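Local structure of Xaa-Pro Dipeptidase (Alteromonas macleodii, 2QS8) at residues 166-170 / 183-187. The protein probably hydrolyses dipeptides or removes the C-terminal residue of short peptides, as a metal-dependent carboxypeptidase of the amidohydrolase superfamily. Coordinates in Å, arbitrary orientation, origin at the centre of the assembly. Numbering follows the deposited sequence.
Sequences VPEQG and RQRYK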
loop_
_atom_site.group_PDB
_atom_site.type_symbol
_atom_site.label_atom_id
_atom_site.label_comp_id
_atom_site.label_asym_id
_atom_site.label_seq_id
_atom_site.Cartn_x
_atom_site.Cartn_y
_atom_site.Cartn_z
ATOM N N VAL A 166 -8.366 -9.681 -0.072
ATOM C CA VAL A 166 -7.234 -8.958 0.495
ATOM C C VAL A 166 -6.022 -9.888 0.440
ATOM O O VAL A 166 -6.174 -11.096 0.258
ATOM C CB VAL A 166 -7.519 -8.494 1.946
ATOM C CG1 VAL A 166 -8.653 -7.476 1.932
ATOM C CG2 VAL A 166 -7.849 -9.678 2.839
ATOM N N PRO A 167 -4.806 -9.339 0.586
ATOM C CA PRO A 167 -3.583 -10.148 0.538
ATOM C C PRO A 167 -3.602 -11.410 1.402
ATOM O O PRO A 167 -3.171 -12.468 0.965
ATOM C CB PRO A 167 -2.497 -9.163 0.971
ATOM C CG PRO A 167 -3.031 -7.840 0.482
ATOM C CD PRO A 167 -4.485 -7.931 0.885
ATOM N N GLU A 168 -4.112 -11.291 2.623
ATOM C CA GLU A 168 -4.169 -12.421 3.536
ATOM C C GLU A 168 -5.029 -13.559 2.987
ATOM O O GLU A 168 -4.870 -14.696 3.392
ATOM C CB GLU A 168 -4.684 -11.977 4.914
ATOM C CG GLU A 168 -3.724 -11.086 5.705
ATOM C CD GLU A 168 -3.888 -9.599 5.426
ATOM O OE1 GLU A 168 -4.464 -9.224 4.374
ATOM O OE2 GLU A 168 -3.428 -8.791 6.262
ATOM N N GLN A 169 -5.934 -13.258 2.065
ATOM C CA GLN A 169 -6.778 -14.294 1.497
ATOM C C GLN A 169 -6.101 -14.974 0.298
ATOM O O GLN A 169 -6.690 -15.840 -0.341
ATOM C CB GLN A 169 -8.133 -13.709 1.074
ATOM C CG GLN A 169 -8.966 -13.243 2.234
ATOM C CD GLN A 169 -10.270 -12.591 1.806
ATOM O OE1 GLN A 169 -10.298 -11.755 0.903
ATOM N NE2 GLN A 169 -11.363 -12.963 2.472
ATOM N N GLY A 170 -4.871 -14.567 -0.017
ATOM C CA GLY A 170 -4.175 -15.174 -1.135
ATOM C C GLY A 170 -4.195 -14.458 -2.484
ATOM O O GLY A 170 -3.738 -15.023 -3.477
ATOM N N ARG A 183 3.345 -14.623 4.680
ATOM C CA ARG A 183 3.294 -14.690 6.126
ATOM C C ARG A 183 1.954 -15.239 6.631
ATOM O O ARG A 183 1.918 -15.935 7.650
ATOM C CB ARG A 183 3.590 -13.313 6.723
ATOM C CG ARG A 183 5.085 -12.952 6.655
ATOM C CD ARG A 183 5.361 -11.496 7.011
ATOM N NE ARG A 183 6.790 -11.194 7.049
ATOM C CZ ARG A 183 7.307 -10.003 6.754
ATOM N NH1 ARG A 183 6.516 -8.995 6.397
ATOM N NH2 ARG A 183 8.609 -9.812 6.808
ATOM N N GLN A 184 0.861 -14.950 5.914
ATOM C CA GLN A 184 -0.449 -15.458 6.314
ATOM C C GLN A 184 -0.473 -16.983 6.220
ATOM O O GLN A 184 -1.092 -17.655 7.043
ATOM C CB GLN A 184 -1.561 -14.892 5.420
ATOM C CG GLN A 184 -2.956 -15.300 5.851
ATOM C CD GLN A 184 -3.283 -14.816 7.253
ATOM O OE1 GLN A 184 -2.932 -13.697 7.631
ATOM N NE2 GLN A 184 -3.967 -15.654 8.029
ATOM N N ARG A 185 0.196 -17.525 5.206
ATOM C CA ARG A 185 0.237 -18.974 5.056
ATOM C C ARG A 185 1.042 -19.566 6.218
ATOM O O ARG A 185 0.714 -20.632 6.725
ATOM C CB ARG A 185 0.834 -19.352 3.698
ATOM C CG ARG A 185 -0.196 -19.925 2.717
ATOM C CD ARG A 185 -1.614 -19.407 2.989
ATOM N NE ARG A 185 -1.825 -18.087 2.429
ATOM C CZ ARG A 185 -2.854 -17.298 2.702
ATOM N NH1 ARG A 185 -3.803 -17.672 3.544
ATOM N NH2 ARG A 185 -2.925 -16.113 2.117
ATOM N N TYR A 186 2.090 -18.862 6.631
ATOM C CA TYR A 186 2.887 -19.303 7.770
ATOM C C TYR A 186 1.974 -19.278 9.009
ATOM O O TYR A 186 1.999 -20.182 9.846
ATOM C CB TYR A 186 4.064 -18.340 8.001
ATOM C CG TYR A 186 4.632 -18.374 9.396
ATOM C CD1 TYR A 186 5.381 -19.466 9.849
ATOM C CD2 TYR A 186 4.415 -17.318 10.276
ATOM C CE1 TYR A 186 5.900 -19.499 11.148
ATOM C CE2 TYR A 186 4.925 -17.337 11.571
ATOM C CZ TYR A 186 5.668 -18.428 12.001
ATOM O OH TYR A 186 6.182 -18.434 13.274
ATOM N N LYS A 187 1.167 -18.228 9.091
ATOM C CA LYS A 187 0.258 -18.041 10.209
ATOM C C LYS A 187 -0.800 -19.137 10.240
ATOM O O LYS A 187 -1.118 -19.634 11.307
ATOM C CB LYS A 187 -0.397 -16.651 10.118
ATOM C CG LYS A 187 -1.264 -16.231 11.305
ATOM C CD LYS A 187 -1.700 -14.761 11.151
ATOM C CE LYS A 187 -2.642 -14.341 12.270
ATOM N NZ LYS A 187 -2.824 -12.875 12.293
#
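Residues 167-169 form a single 3-10 turn that lies against one side of the α-helix running through 183-187, with Glu168 and Gln184 closest, 5.5 Å between their CA atoms. Two backbone hydrogen bonds wind the turn, Gln169 N to Val166 O (2.8 Å) and Gly170 N to Pro167 O (2.9 Å), and the side chain of Gln169 folds back so that its OE1 accepts from Val166 N at 3.0 Å. Gly170 leaves the turn with positive phi (98°), where a CB would press on the carbonyl oxygen of Gln169.

Arg185 makes the main polar link. Its CA-to-CB bond runs sideways to the 3-10 turn, but the end of the side chain comes back and presents the guanidinium edge to the carbonyl of Glu168: NH2 donates to Glu168 O at 2.7 Å, and NH1 adds a weak hydrogen bond to the same oxygen at 3.2 Å. NH1 also forms a salt bridge with Asp188. The CA-to-CB bond of Gln184 is directed toward the turn, its CG resting 3.2 Å from Glu168 O and its OE1 3.3 Å from Glu168 CG. Its NE2 is hydrogen-bonded to Asp188 and to Tyr162 of the second subunit, while the Glu168 carboxylate leads away from the helix.

The turn ends the loop between strands 145-146 and 171-172, and Gly170 just after it is hydrogen-bonded through the backbone to Ala145. Helix 175-188 leads into strand 192-196 of the amidohydrolase TIM barrel, so the contact sets a loop's 3-10 turn on an outer barrel helix at the subunit interface, where Arg183 and Lys187 form salt bridges with Glu217 and Asp152 of the second subunit.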